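Local coordinates for MutT/nudix family protein (Enterococcus faecalis, PDB 2FML), which is of unknown function but belongs to the MutT/Nudix family, joining a Nudix domain, probably a hydrolase, to an NrtR-type winged-helix domain that may bind DNA, at residues 65-70 against 117-122; 85-90 against 101-106; 110-115 against 123-128; 167-172 against 189-194; 208-213 against 221-226. All coordinates share one frame; numbering follows the deposited sequence.

Contact 1: 65-70 against 117-122; sequences GHPFRN and RDPRGW
Pro67, held by a cis peptide bond from His66, packs its ring against Pro119 and Arg120. Its CB meets Pro119 CG at 3.4 Å, closer than usual for two carbons, while its CG and CD edge lies over one face of the Arg120 guanidinium, with Pro67 CG 3.5 Å from Arg120 NE. Proline ring and arginine side chain cross at about a right angle. Pro67 CD stands above the guanidinium plane, offset toward the rim. Phe68 comes next, and its CE2 reaches Pro119 CD at 3.7 Å; Phe68 also meets Phe184 with the rings edge-to-face. Beyond it Arg69 turns to the second subunit, bonding Glu15 O and Ala18 O there.

The two-nitrogen grip on Asp118 fixes how the guanidinium is turned, leaving one face against Pro67 CG and CD. The grip is side-on, Arg120 NE to Asp118 OD1 at 2.8 Å and Arg120 NH2 to Asp118 OD2 at 2.6 Å, the latter on the syn lone pair with an N-H...O angle of 168°. Arg120 N adds a bond to Asp118 OD1 of 3.0 Å, so two donors hold that oxygen from the same face of the carboxylate. Asp118 OD2 also bonds a glycerol. The arrangement is an Asx turn laid over a type I beta turn from Asp118 to Gly121, in the connection of the hairpin formed by strands 106-112 and 123-131.

Contact 2: 85-90 against 101-106; sequences TEDSVL and ISQENI
Leu90 sends its two methyls into the bend formed by Ile101, Gln103 and Ile106. Leu90 CD2 lies 3.7 Å from Ile106 CD1 and 3.9 Å from Ile101 CG1, whereas Leu90 CD1 leans on the backbone, 4.0 Å from Gln103 N. Ile106 is turned toward the helix, with CG1 between its backbone N and carbonyl carbon (chi1 65°); its chain then runs out to meet Val89 tip to tip, Ile106 CD1 to Val89 CG1 at 3.8 Å. One methyl therefore touches two consecutive residues of the helix. One turn earlier on the helix, the Gln103 amide lies beside the aliphatic part of Glu86, Gln103 OE1 3.5 Å from Glu86 CB, its plane only 25° from that of the Glu86 carboxylate. This is packing of a flat group on CH2 carbons. At the Leu90 end a water gives a proton to Leu90 O at 2.6 Å and takes a weak bond from Ile101 N.

Val89 and Ile106 both rest on Tyr128 of strand 123-131, and Glu86 packs on Ser113 of the second subunit. Residues 77-98 fit the Nudix box, and helix 85-97 is the helix of that loop-helix-loop motif; the chain leaving it comes back against Glu86, Val89 and Leu90 before strand 106-112.

Contact 3: 110-115 against 123-128; sequences HSFSRP and VVTVSY
Ser127 holds His110 O twice: its backbone N donates at 2.8 Å and its hydroxyl OG at 2.7 Å. The hydroxyl bends in at a C=O...OG angle of 131°, which it can do because OG sits between the backbone N and carbonyl carbon of its own residue (chi1 69°). Next along, Phe112 and Thr125 form an antiparallel hydrogen-bonded pair, Phe112 N to Thr125 O and Thr125 N to Phe112 O both at 3.0 Å. Their side chains lie side by side, Phe112 CB 3.8 Å from Thr125 CG2, and Ser127 OG stands at the edge of the Phe112 ring, 3.5 Å from CE2. His110 CD2 sits over the centre of one face of that ring.

Farther out, Thr125 OG1 is bonded to Asp43 and Thr41 of strand 39-50, and Ile189 and Lys192 of helix 186-200 pack on Phe112. From the other side of the hairpin Ser111 OG bonds Ser111 of the second subunit, bringing the same strand into the dimer interface. With two donors on His110 O, the Ser127 hydroxyl spends its proton inside the strand pair. The hydroxyl proton of this buried serine is thereby taken up by a backbone carbonyl, which the two donors would probably polarise.

Contact 4: 167-172 against 189-194; sequences ITLDLK and IIIKAF
Ile191 of the helix pushes its CD1 methyl between Leu169 and Leu171. Ile191 CD1 lies 3.5 Å from Leu169 CB and 3.4 Å from Leu171 CD2, both tighter than ordinary carbon contacts; chi2 of -67° folds it out of the extended path. The other branch, Ile191 CG2, packs against Leu171 O, which accepts a hydrogen bond from Asn195 ND2. Leu171 stands just past the strand end, and its CD2 is shared: besides Ile191 it meets Phe194 CD2 at 3.5 Å. On the strand side, Leu169 carries on to Ile190, its CD1 reaching Ile190 CG2 at 4.1 Å.

Leu171 lies within an Asx turn, Asp170 OD1 accepting from Lys172 N at 2.7 Å. Strand and helix axes run 63° apart and come within 9.2 Å. Ile158 of strand 157-162 also packs on Ile190 and Ile191. Since the touching side chains are all hydrocarbon, close packing of methyls carries the contact between the two segments, and the Asn195 bond adds a polar tie from the same helix.

Contact 5: 208-213 against 221-226; sequences LQVLGK and RKVFAK
Gln209 O, in the 3-10 turn that sets Leu208 and Leu211 against Val223 and Phe224, takes two donors: Gly212 N at 2.9 Å and, more weakly, Lys213 NZ at 3.3 Å. The first bond closes the turn around Val210 and Leu211, and Leu211 N to Leu208 O at 3.2 Å overlaps it. Together they bring three apolar side chains, Leu208, Val210 and Leu211, up to one stretch of helix.

Val223 is the middle of that meeting. Its CG2, anti to its own carbonyl carbon, lies 3.8 Å from Leu211 CG as the two side chains reach toward each other tip to tip. Val210 CG2 stays somewhat farther off, 4.3 Å from Val223 CG2. Val223 CG1 goes instead to Leu208 CD2, at 4.2 Å. Leu208 CD2 also sits at the edge of the Phe224 ring, near its plane, 3.9 Å from Phe224 CE1, with the two side chains at about a right angle. Leu208 CD2 thus touches the consecutive residues Val223 and Phe224 on helix 217-228.

The contact belongs to the probable NrtR-like winged-helix part of the chain. Phe224 meets Phe240 of helix 237-244 edge-to-face, while Val210, Leu211 and Val223 all pack on Tyr49 of strand 39-50, and Val210 touches Phe131 of strand 123-131 as well, so the contact sits where these helices abut the Nudix sheet.

Contact 3 touches contacts 1, 2 and 4. Contact 1 joins it through Arg117 NH1 to Val123 O, a probable hydrogen bond of 3.2 Å, and a glycerol, probably from the crystallisation liquor, lies by Asp118 and Val123. Contact 2 reaches it through Thr85 OG1 and Tyr128 OH, a probable hydrogen bond of 2.6 Å tying the Nudix-box helix to the hairpin. Contact 4 packs on it from Ile189 and Lys192, with Ser127 CB 3.7 Å from Ile189 CG2. Contact 5 lies far from contact 1, about 35 Å between centres, but touches contact 2 at Asn105 OD1 and Gln209 OE1, 4.0 Å apart, and contact 4 at Phe194 CZ and Lys226 O. Contacts 1, 2 and 3 face the second subunit.

Contact 1: 65-70 against 117-122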
# COMPACT_ATOMS: atom_id res chain seq x y z
N GLY A 65 -12.02 -17.81 18.69
CA GLY A 65 -12.07 -18.96 17.83
C GLY A 65 -10.77 -19.16 17.08
O GLY A 65 -9.93 -18.22 16.98
N HIS A 66 -10.62 -20.39 16.57
CA HIS A 66 -9.50 -20.76 15.76
C HIS A 66 -9.50 -20.06 14.39
O HIS A 66 -10.54 -19.67 13.90
CB HIS A 66 -9.47 -22.29 15.61
CG HIS A 66 -8.70 -22.97 16.70
ND1 HIS A 66 -9.04 -24.21 17.20
CD2 HIS A 66 -7.60 -22.58 17.38
CE1 HIS A 66 -8.19 -24.55 18.14
NE2 HIS A 66 -7.33 -23.56 18.29
N PRO A 67 -8.32 -19.94 13.74
CA PRO A 67 -6.97 -20.26 14.17
C PRO A 67 -6.51 -19.24 15.21
O PRO A 67 -7.09 -18.16 15.32
CB PRO A 67 -6.15 -20.20 12.87
CG PRO A 67 -6.97 -19.39 11.90
CD PRO A 67 -8.39 -19.49 12.34
N PHE A 68 -5.56 -19.63 16.06
CA PHE A 68 -5.06 -18.77 17.13
C PHE A 68 -6.09 -18.39 18.11
O PHE A 68 -6.10 -17.23 18.53
CB PHE A 68 -4.41 -17.49 16.52
CG PHE A 68 -3.23 -17.80 15.62
CD1 PHE A 68 -1.98 -18.16 16.17
CD2 PHE A 68 -3.37 -17.80 14.23
CE1 PHE A 68 -0.87 -18.47 15.34
CE2 PHE A 68 -2.28 -18.12 13.39
CZ PHE A 68 -1.04 -18.44 13.95
N ARG A 69 -6.95 -19.35 18.50
CA ARG A 69 -7.82 -19.20 19.64
C ARG A 69 -7.07 -18.71 20.88
O ARG A 69 -6.05 -19.28 21.25
CB ARG A 69 -8.51 -20.52 19.98
CG ARG A 69 -9.59 -20.42 21.03
CD ARG A 69 -9.92 -21.82 21.58
NE ARG A 69 -10.43 -22.67 20.52
CZ ARG A 69 -10.44 -24.01 20.49
NH1 ARG A 69 -9.91 -24.76 21.46
NH2 ARG A 69 -10.97 -24.60 19.41
N ASN A 70 -7.60 -17.68 21.52
CA ASN A 70 -7.05 -17.15 22.76
C ASN A 70 -5.77 -16.31 22.61
O ASN A 70 -5.25 -15.77 23.58
CB ASN A 70 -6.86 -18.29 23.79
CG ASN A 70 -8.21 -18.84 24.31
OD1 ASN A 70 -9.24 -18.19 24.19
ND2 ASN A 70 -8.17 -20.04 24.88
N ARG A 117 1.07 -17.20 5.81
CA ARG A 117 0.74 -16.37 6.94
C ARG A 117 -0.54 -16.82 7.73
O ARG A 117 -0.68 -16.47 8.89
CB ARG A 117 0.57 -14.88 6.49
CG ARG A 117 -0.56 -14.63 5.46
CD ARG A 117 -0.61 -13.16 5.14
NE ARG A 117 -1.06 -12.47 6.33
CZ ARG A 117 -2.30 -12.50 6.80
NH1 ARG A 117 -3.26 -13.16 6.13
NH2 ARG A 117 -2.59 -11.93 7.96
N ASP A 118 -1.46 -17.57 7.10
CA ASP A 118 -2.70 -18.02 7.80
C ASP A 118 -2.78 -19.54 7.71
O ASP A 118 -2.73 -20.08 6.63
CB ASP A 118 -3.93 -17.32 7.13
CG ASP A 118 -5.22 -17.39 7.96
OD1 ASP A 118 -5.62 -18.46 8.44
OD2 ASP A 118 -5.89 -16.37 8.10
N PRO A 119 -2.92 -20.25 8.86
CA PRO A 119 -3.05 -21.74 8.72
C PRO A 119 -4.33 -22.24 7.95
O PRO A 119 -4.40 -23.44 7.61
CB PRO A 119 -3.09 -22.23 10.16
CG PRO A 119 -3.59 -21.14 10.88
CD PRO A 119 -3.04 -19.84 10.26
N ARG A 120 -5.29 -21.35 7.64
CA ARG A 120 -6.48 -21.75 6.83
C ARG A 120 -6.20 -22.00 5.32
O ARG A 120 -6.94 -22.68 4.67
CB ARG A 120 -7.63 -20.73 6.99
CG ARG A 120 -8.36 -20.90 8.34
CD ARG A 120 -9.21 -19.68 8.70
NE ARG A 120 -8.43 -18.48 8.81
CZ ARG A 120 -8.86 -17.37 9.40
NH1 ARG A 120 -10.06 -17.33 9.88
NH2 ARG A 120 -8.10 -16.29 9.45
N GLY A 121 -5.14 -21.40 4.77
CA GLY A 121 -4.65 -21.71 3.44
C GLY A 121 -4.17 -20.42 2.87
O GLY A 121 -3.51 -19.70 3.53
N TRP A 122 -4.52 -20.14 1.64
CA TRP A 122 -4.23 -18.87 0.99
C TRP A 122 -5.14 -17.70 1.42
O TRP A 122 -6.31 -17.57 0.99
CB TRP A 122 -4.30 -19.08 -0.50
CG TRP A 122 -3.54 -17.99 -1.36
CD1 TRP A 122 -2.68 -17.03 -0.95
CD2 TRP A 122 -3.68 -17.86 -2.78
NE1 TRP A 122 -2.25 -16.29 -2.05
CE2 TRP A 122 -2.83 -16.81 -3.18
CE3 TRP A 122 -4.46 -18.57 -3.77
CZ2 TRP A 122 -2.73 -16.40 -4.52
CZ3 TRP A 122 -4.31 -18.20 -5.11
CH2 TRP A 122 -3.46 -17.11 -5.46

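Contact 2: 85-90 against 101-106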
# COMPACT_ATOMS: atom_id res chain seq x y z
N THR A 85 -12.16 -3.04 0.33
CA THR A 85 -11.46 -3.28 1.57
C THR A 85 -11.66 -2.15 2.57
O THR A 85 -11.73 -2.43 3.77
CB THR A 85 -9.95 -3.59 1.39
OG1 THR A 85 -9.28 -2.48 0.77
CG2 THR A 85 -9.72 -4.90 0.60
N GLU A 86 -11.66 -0.90 2.10
CA GLU A 86 -12.01 0.26 2.91
C GLU A 86 -13.38 0.10 3.67
O GLU A 86 -13.45 0.26 4.90
CB GLU A 86 -12.09 1.52 2.02
CG GLU A 86 -10.79 2.06 1.56
CD GLU A 86 -10.27 1.42 0.25
OE1 GLU A 86 -10.92 0.49 -0.31
OE2 GLU A 86 -9.21 1.88 -0.25
N ASP A 87 -14.45 -0.21 2.95
CA ASP A 87 -15.78 -0.49 3.52
C ASP A 87 -15.68 -1.62 4.56
O ASP A 87 -16.24 -1.55 5.66
CB ASP A 87 -16.67 -1.03 2.40
CG ASP A 87 -17.13 0.03 1.43
OD1 ASP A 87 -17.02 1.24 1.76
OD2 ASP A 87 -17.67 -0.37 0.35
N SER A 88 -14.97 -2.67 4.16
CA SER A 88 -14.90 -3.89 4.95
C SER A 88 -14.16 -3.63 6.31
O SER A 88 -14.60 -4.10 7.40
CB SER A 88 -14.23 -5.00 4.09
OG SER A 88 -14.21 -6.24 4.78
N VAL A 89 -13.06 -2.89 6.26
CA VAL A 89 -12.27 -2.68 7.50
C VAL A 89 -13.03 -1.82 8.51
O VAL A 89 -12.93 -2.05 9.72
CB VAL A 89 -10.81 -2.18 7.24
CG1 VAL A 89 -10.76 -0.66 6.88
CG2 VAL A 89 -9.93 -2.53 8.46
N LEU A 90 -13.80 -0.86 8.00
CA LEU A 90 -14.67 -0.07 8.84
C LEU A 90 -15.83 -0.83 9.47
O LEU A 90 -16.16 -0.58 10.61
CB LEU A 90 -15.23 1.15 8.07
CG LEU A 90 -14.36 2.17 7.32
CD1 LEU A 90 -15.32 3.23 6.69
CD2 LEU A 90 -13.35 2.78 8.19
N ILE A 101 -15.16 4.76 12.97
CA ILE A 101 -14.24 5.66 12.25
C ILE A 101 -14.84 5.94 10.87
O ILE A 101 -15.57 5.10 10.35
CB ILE A 101 -12.84 5.04 12.04
CG1 ILE A 101 -12.92 3.53 11.98
CG2 ILE A 101 -11.95 5.27 13.22
CD1 ILE A 101 -11.67 2.92 12.45
N SER A 102 -14.53 7.10 10.27
CA SER A 102 -14.90 7.39 8.87
C SER A 102 -13.74 7.14 7.90
O SER A 102 -12.58 7.08 8.33
CB SER A 102 -15.41 8.84 8.74
OG SER A 102 -14.32 9.73 8.89
N GLN A 103 -14.06 6.99 6.62
CA GLN A 103 -13.07 6.62 5.59
C GLN A 103 -11.93 7.60 5.48
O GLN A 103 -10.78 7.20 5.27
CB GLN A 103 -13.71 6.51 4.19
CG GLN A 103 -12.78 5.78 3.17
CD GLN A 103 -13.56 4.85 2.17
OE1 GLN A 103 -14.44 4.05 2.57
NE2 GLN A 103 -13.19 4.95 0.88
N GLU A 104 -12.27 8.89 5.62
CA GLU A 104 -11.37 9.99 5.43
C GLU A 104 -10.29 9.92 6.50
O GLU A 104 -9.23 10.50 6.32
CB GLU A 104 -12.11 11.34 5.52
CG GLU A 104 -13.66 11.28 5.48
CD GLU A 104 -14.26 11.16 4.05
OE1 GLU A 104 -14.81 12.19 3.53
OE2 GLU A 104 -14.23 10.04 3.46
N ASN A 105 -10.56 9.18 7.58
CA ASN A 105 -9.63 9.04 8.73
C ASN A 105 -8.80 7.73 8.86
O ASN A 105 -8.06 7.50 9.85
CB ASN A 105 -10.37 9.36 10.01
CG ASN A 105 -10.76 10.83 10.07
OD1 ASN A 105 -10.01 11.65 10.57
ND2 ASN A 105 -11.91 11.17 9.50
N ILE A 106 -8.89 6.89 7.84
CA ILE A 106 -8.07 5.71 7.79
C ILE A 106 -7.07 5.86 6.64
O ILE A 106 -7.33 6.58 5.68
CB ILE A 106 -8.91 4.41 7.67
CG1 ILE A 106 -9.68 4.37 6.34
CG2 ILE A 106 -9.80 4.32 8.87
CD1 ILE A 106 -10.38 2.98 5.99
O HOH W 1 -15.70 1.52 12.05

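Contact 3: 110-115 against 123-128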
# COMPACT_ATOMS: atom_id res chain seq x y z
N HIS A 110 -0.48 -1.56 4.28
CA HIS A 110 0.30 -2.52 3.57
C HIS A 110 -0.54 -3.81 3.39
O HIS A 110 -1.41 -4.12 4.26
CB HIS A 110 1.60 -2.81 4.31
CG HIS A 110 2.53 -3.71 3.56
ND1 HIS A 110 3.45 -3.25 2.62
CD2 HIS A 110 2.70 -5.05 3.63
CE1 HIS A 110 4.13 -4.29 2.14
NE2 HIS A 110 3.69 -5.39 2.73
N SER A 111 -0.33 -4.52 2.28
CA SER A 111 -0.94 -5.81 2.07
C SER A 111 0.10 -6.89 2.28
O SER A 111 1.15 -6.85 1.67
CB SER A 111 -1.55 -5.99 0.69
OG SER A 111 -2.21 -4.78 0.40
N PHE A 112 -0.29 -7.88 3.09
CA PHE A 112 0.51 -9.03 3.47
C PHE A 112 -0.01 -10.27 2.83
O PHE A 112 -1.22 -10.55 2.90
CB PHE A 112 0.43 -9.13 4.99
CG PHE A 112 1.12 -7.98 5.68
CD1 PHE A 112 2.47 -8.06 6.01
CD2 PHE A 112 0.39 -6.84 6.01
CE1 PHE A 112 3.09 -6.97 6.63
CE2 PHE A 112 1.00 -5.78 6.62
CZ PHE A 112 2.34 -5.82 6.90
N SER A 113 0.89 -10.96 2.14
CA SER A 113 0.54 -12.00 1.24
C SER A 113 1.46 -13.20 1.29
O SER A 113 1.41 -14.06 0.40
CB SER A 113 0.52 -11.45 -0.16
OG SER A 113 1.83 -10.97 -0.53
N ARG A 114 2.29 -13.26 2.30
CA ARG A 114 3.18 -14.39 2.45
C ARG A 114 2.31 -15.67 2.41
O ARG A 114 1.27 -15.72 3.05
CB ARG A 114 3.89 -14.29 3.80
CG ARG A 114 4.38 -15.63 4.24
CD ARG A 114 5.58 -15.40 5.23
NE ARG A 114 5.12 -14.79 6.49
CZ ARG A 114 4.57 -15.49 7.47
NH1 ARG A 114 4.39 -16.83 7.34
NH2 ARG A 114 4.25 -14.86 8.56
N PRO A 115 2.69 -16.65 1.57
CA PRO A 115 1.80 -17.77 1.24
C PRO A 115 1.34 -18.63 2.42
O PRO A 115 0.34 -19.35 2.31
CB PRO A 115 2.63 -18.59 0.24
CG PRO A 115 3.61 -17.63 -0.35
CD PRO A 115 3.94 -16.68 0.79
N VAL A 123 -4.59 -16.85 2.27
CA VAL A 123 -5.31 -15.71 2.85
C VAL A 123 -4.44 -14.47 2.75
O VAL A 123 -3.29 -14.46 3.19
CB VAL A 123 -5.79 -15.93 4.33
CG1 VAL A 123 -6.67 -14.75 4.82
CG2 VAL A 123 -6.56 -17.27 4.48
N VAL A 124 -5.00 -13.43 2.11
CA VAL A 124 -4.25 -12.16 1.91
C VAL A 124 -4.99 -11.06 2.67
O VAL A 124 -6.20 -10.95 2.64
CB VAL A 124 -4.08 -11.81 0.36
CG1 VAL A 124 -3.33 -10.41 0.10
CG2 VAL A 124 -3.31 -12.92 -0.30
N THR A 125 -4.21 -10.23 3.36
CA THR A 125 -4.79 -9.19 4.13
C THR A 125 -4.36 -7.78 3.66
O THR A 125 -3.25 -7.55 3.30
CB THR A 125 -4.55 -9.49 5.61
OG1 THR A 125 -5.57 -8.87 6.39
CG2 THR A 125 -3.15 -8.98 6.11
N VAL A 126 -5.28 -6.85 3.65
CA VAL A 126 -4.97 -5.49 3.40
C VAL A 126 -5.08 -4.85 4.78
O VAL A 126 -6.12 -4.82 5.39
CB VAL A 126 -5.91 -4.86 2.39
CG1 VAL A 126 -5.57 -3.44 2.18
CG2 VAL A 126 -5.88 -5.62 1.12
N SER A 127 -3.96 -4.43 5.30
CA SER A 127 -4.01 -3.75 6.58
C SER A 127 -4.19 -2.20 6.44
O SER A 127 -3.80 -1.60 5.46
CB SER A 127 -2.78 -4.10 7.43
OG SER A 127 -1.60 -3.52 6.89
N TYR A 128 -4.80 -1.63 7.46
CA TYR A 128 -5.06 -0.21 7.60
C TYR A 128 -4.55 0.33 8.94
O TYR A 128 -4.42 -0.41 9.89
CB TYR A 128 -6.57 0.07 7.46
CG TYR A 128 -7.05 -0.07 6.05
CD1 TYR A 128 -7.30 1.06 5.28
CD2 TYR A 128 -7.34 -1.36 5.50
CE1 TYR A 128 -7.82 0.94 3.98
CE2 TYR A 128 -7.85 -1.51 4.24
CZ TYR A 128 -8.04 -0.37 3.46
OH TYR A 128 -8.47 -0.52 2.20
O HOH W 2 -1.20 -15.87 2.30

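Contact 4: 167-172 against 189-194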
# COMPACT_ATOMS: atom_id res chain seq x y z
N ILE A 167 3.83 -8.26 25.08
CA ILE A 167 4.24 -8.52 23.72
C ILE A 167 5.29 -7.50 23.37
O ILE A 167 5.03 -6.30 23.43
CB ILE A 167 3.07 -8.36 22.72
CG1 ILE A 167 1.92 -9.34 23.09
CG2 ILE A 167 3.62 -8.35 21.24
CD1 ILE A 167 0.61 -8.97 22.56
N THR A 168 6.46 -8.00 23.00
CA THR A 168 7.65 -7.20 22.72
C THR A 168 8.13 -7.59 21.36
O THR A 168 8.30 -8.77 21.08
CB THR A 168 8.73 -7.41 23.79
OG1 THR A 168 8.21 -6.90 25.01
CG2 THR A 168 10.02 -6.59 23.48
N LEU A 169 8.25 -6.59 20.48
CA LEU A 169 8.59 -6.73 19.08
C LEU A 169 9.83 -5.94 18.72
O LEU A 169 9.98 -4.77 19.09
CB LEU A 169 7.43 -6.21 18.20
CG LEU A 169 6.02 -6.77 18.45
CD1 LEU A 169 4.93 -6.06 17.60
CD2 LEU A 169 6.05 -8.33 18.37
N ASP A 170 10.66 -6.57 17.89
CA ASP A 170 11.84 -5.97 17.30
C ASP A 170 11.45 -5.13 16.08
O ASP A 170 10.90 -5.68 15.12
CB ASP A 170 12.85 -7.05 16.85
CG ASP A 170 14.19 -6.45 16.42
OD1 ASP A 170 14.27 -5.66 15.44
OD2 ASP A 170 15.19 -6.75 17.08
N LEU A 171 11.69 -3.82 16.14
CA LEU A 171 11.38 -2.91 15.06
C LEU A 171 12.06 -3.17 13.73
O LEU A 171 11.55 -2.70 12.70
CB LEU A 171 11.58 -1.43 15.43
CG LEU A 171 10.51 -0.84 16.37
CD1 LEU A 171 10.96 0.52 16.90
CD2 LEU A 171 9.06 -0.84 15.75
N LYS A 172 13.17 -3.90 13.72
CA LYS A 172 13.87 -4.17 12.45
C LYS A 172 13.56 -5.56 11.86
O LYS A 172 13.57 -5.71 10.64
CB LYS A 172 15.40 -3.94 12.54
CG LYS A 172 15.86 -2.62 13.21
CD LYS A 172 15.37 -1.37 12.40
CE LYS A 172 14.64 -0.28 13.27
NZ LYS A 172 13.67 0.50 12.39
N ILE A 189 2.70 -6.67 11.06
CA ILE A 189 1.78 -5.61 10.76
C ILE A 189 1.90 -4.43 11.77
O ILE A 189 1.88 -3.27 11.37
CB ILE A 189 0.30 -6.12 10.68
CG1 ILE A 189 0.10 -7.44 9.87
CG2 ILE A 189 -0.59 -4.96 10.28
CD1 ILE A 189 -1.42 -7.79 9.62
N ILE A 190 2.02 -4.71 13.06
CA ILE A 190 2.19 -3.63 14.04
C ILE A 190 3.51 -2.85 13.87
O ILE A 190 3.55 -1.59 13.90
CB ILE A 190 1.99 -4.14 15.47
CG1 ILE A 190 0.51 -4.43 15.61
CG2 ILE A 190 2.43 -3.03 16.57
CD1 ILE A 190 0.08 -5.22 16.77
N ILE A 191 4.58 -3.59 13.67
CA ILE A 191 5.89 -3.02 13.33
C ILE A 191 5.80 -2.18 12.04
O ILE A 191 6.32 -1.06 11.99
CB ILE A 191 6.94 -4.16 13.22
CG1 ILE A 191 7.14 -4.81 14.59
CG2 ILE A 191 8.24 -3.75 12.56
CD1 ILE A 191 7.76 -3.98 15.57
N LYS A 192 5.15 -2.70 11.01
CA LYS A 192 4.95 -1.88 9.77
C LYS A 192 4.24 -0.55 10.07
O LYS A 192 4.66 0.50 9.59
CB LYS A 192 4.22 -2.66 8.67
CG LYS A 192 4.14 -2.03 7.23
CD LYS A 192 5.41 -2.22 6.31
CE LYS A 192 5.76 -3.63 5.89
NZ LYS A 192 6.96 -3.60 4.84
N ALA A 193 3.19 -0.61 10.88
CA ALA A 193 2.42 0.58 11.28
C ALA A 193 3.26 1.54 12.09
O ALA A 193 3.20 2.79 11.87
CB ALA A 193 1.13 0.17 12.07
N PHE A 194 4.06 0.99 13.03
CA PHE A 194 4.85 1.84 13.91
C PHE A 194 5.94 2.58 13.12
O PHE A 194 6.14 3.80 13.30
CB PHE A 194 5.45 1.01 15.08
CG PHE A 194 6.05 1.86 16.15
CD1 PHE A 194 5.29 2.29 17.20
CD2 PHE A 194 7.39 2.27 16.06
CE1 PHE A 194 5.87 3.13 18.19
CE2 PHE A 194 7.97 3.13 17.03
CZ PHE A 194 7.19 3.54 18.10

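Contact 5: 208-213 against 221-226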
# COMPACT_ATOMS: atom_id res chain seq x y z
N LEU A 208 -0.44 13.36 14.61
CA LEU A 208 -0.91 14.37 15.60
C LEU A 208 -2.45 14.42 15.72
O LEU A 208 -2.97 15.16 16.54
CB LEU A 208 -0.34 15.76 15.27
CG LEU A 208 1.18 15.85 15.19
CD1 LEU A 208 1.59 17.24 14.90
CD2 LEU A 208 1.81 15.38 16.51
N GLN A 209 -3.15 13.66 14.86
CA GLN A 209 -4.60 13.41 15.00
C GLN A 209 -4.96 12.79 16.36
O GLN A 209 -6.00 13.13 16.92
CB GLN A 209 -5.11 12.50 13.90
CG GLN A 209 -5.50 13.18 12.61
CD GLN A 209 -6.00 12.16 11.58
OE1 GLN A 209 -6.29 11.03 11.91
NE2 GLN A 209 -6.10 12.58 10.34
N VAL A 210 -4.11 11.90 16.88
CA VAL A 210 -4.33 11.31 18.21
C VAL A 210 -4.48 12.36 19.37
O VAL A 210 -4.92 12.02 20.48
CB VAL A 210 -3.22 10.27 18.63
CG1 VAL A 210 -3.02 9.18 17.58
CG2 VAL A 210 -1.97 10.95 18.94
N LEU A 211 -4.10 13.60 19.07
CA LEU A 211 -4.14 14.69 20.02
C LEU A 211 -5.48 15.42 20.02
O LEU A 211 -5.73 16.23 20.89
CB LEU A 211 -2.98 15.66 19.76
CG LEU A 211 -1.59 15.34 20.30
CD1 LEU A 211 -0.62 16.47 19.90
CD2 LEU A 211 -1.58 15.14 21.84
N GLY A 212 -6.32 15.14 19.02
CA GLY A 212 -7.72 15.53 19.06
C GLY A 212 -8.08 16.94 18.62
O GLY A 212 -8.84 17.66 19.31
N LYS A 213 -7.56 17.35 17.47
CA LYS A 213 -8.04 18.58 16.79
C LYS A 213 -7.43 19.90 17.25
O LYS A 213 -7.42 20.86 16.49
CB LYS A 213 -9.59 18.66 16.69
CG LYS A 213 -10.25 17.87 15.52
CD LYS A 213 -10.17 16.34 15.67
CE LYS A 213 -9.08 15.73 14.79
NZ LYS A 213 -8.59 14.41 15.35
N ARG A 221 5.53 17.60 20.45
CA ARG A 221 6.82 17.02 20.83
C ARG A 221 6.70 15.69 21.62
O ARG A 221 7.46 14.76 21.35
CB ARG A 221 7.68 18.04 21.58
CG ARG A 221 8.24 19.13 20.67
CD ARG A 221 8.60 20.43 21.46
NE ARG A 221 9.66 20.14 22.41
CZ ARG A 221 9.58 20.37 23.72
NH1 ARG A 221 8.51 20.95 24.25
NH2 ARG A 221 10.60 20.03 24.49
N LYS A 222 5.76 15.61 22.57
CA LYS A 222 5.54 14.41 23.44
C LYS A 222 5.05 13.19 22.66
O LYS A 222 5.41 12.07 22.97
CB LYS A 222 4.57 14.74 24.58
CG LYS A 222 5.13 15.76 25.66
CD LYS A 222 4.42 15.60 27.02
CE LYS A 222 4.84 16.61 28.07
NZ LYS A 222 4.18 16.27 29.40
N VAL A 223 4.23 13.43 21.64
CA VAL A 223 3.80 12.40 20.72
C VAL A 223 5.00 11.94 19.87
O VAL A 223 5.32 10.76 19.84
CB VAL A 223 2.63 12.86 19.86
CG1 VAL A 223 2.40 11.85 18.75
CG2 VAL A 223 1.40 13.03 20.72
N PHE A 224 5.65 12.88 19.19
CA PHE A 224 6.87 12.57 18.47
C PHE A 224 7.92 11.80 19.29
O PHE A 224 8.55 10.89 18.77
CB PHE A 224 7.49 13.85 17.94
CG PHE A 224 7.08 14.19 16.54
CD1 PHE A 224 5.73 14.40 16.22
CD2 PHE A 224 8.05 14.30 15.53
CE1 PHE A 224 5.34 14.71 14.92
CE2 PHE A 224 7.68 14.62 14.23
CZ PHE A 224 6.32 14.83 13.92
N ALA A 225 8.12 12.15 20.56
CA ALA A 225 9.12 11.46 21.37
C ALA A 225 8.68 10.01 21.71
O ALA A 225 9.54 9.12 21.80
CB ALA A 225 9.48 12.27 22.63
N LYS A 226 7.38 9.78 21.92
CA LYS A 226 6.86 8.41 22.14
C LYS A 226 7.16 7.48 20.93
O LYS A 226 7.47 6.30 21.10
CB LYS A 226 5.33 8.34 22.48
CG LYS A 226 4.85 8.90 23.86
CD LYS A 226 5.93 8.97 24.93
CE LYS A 226 5.95 7.82 25.93
NZ LYS A 226 6.73 8.18 27.21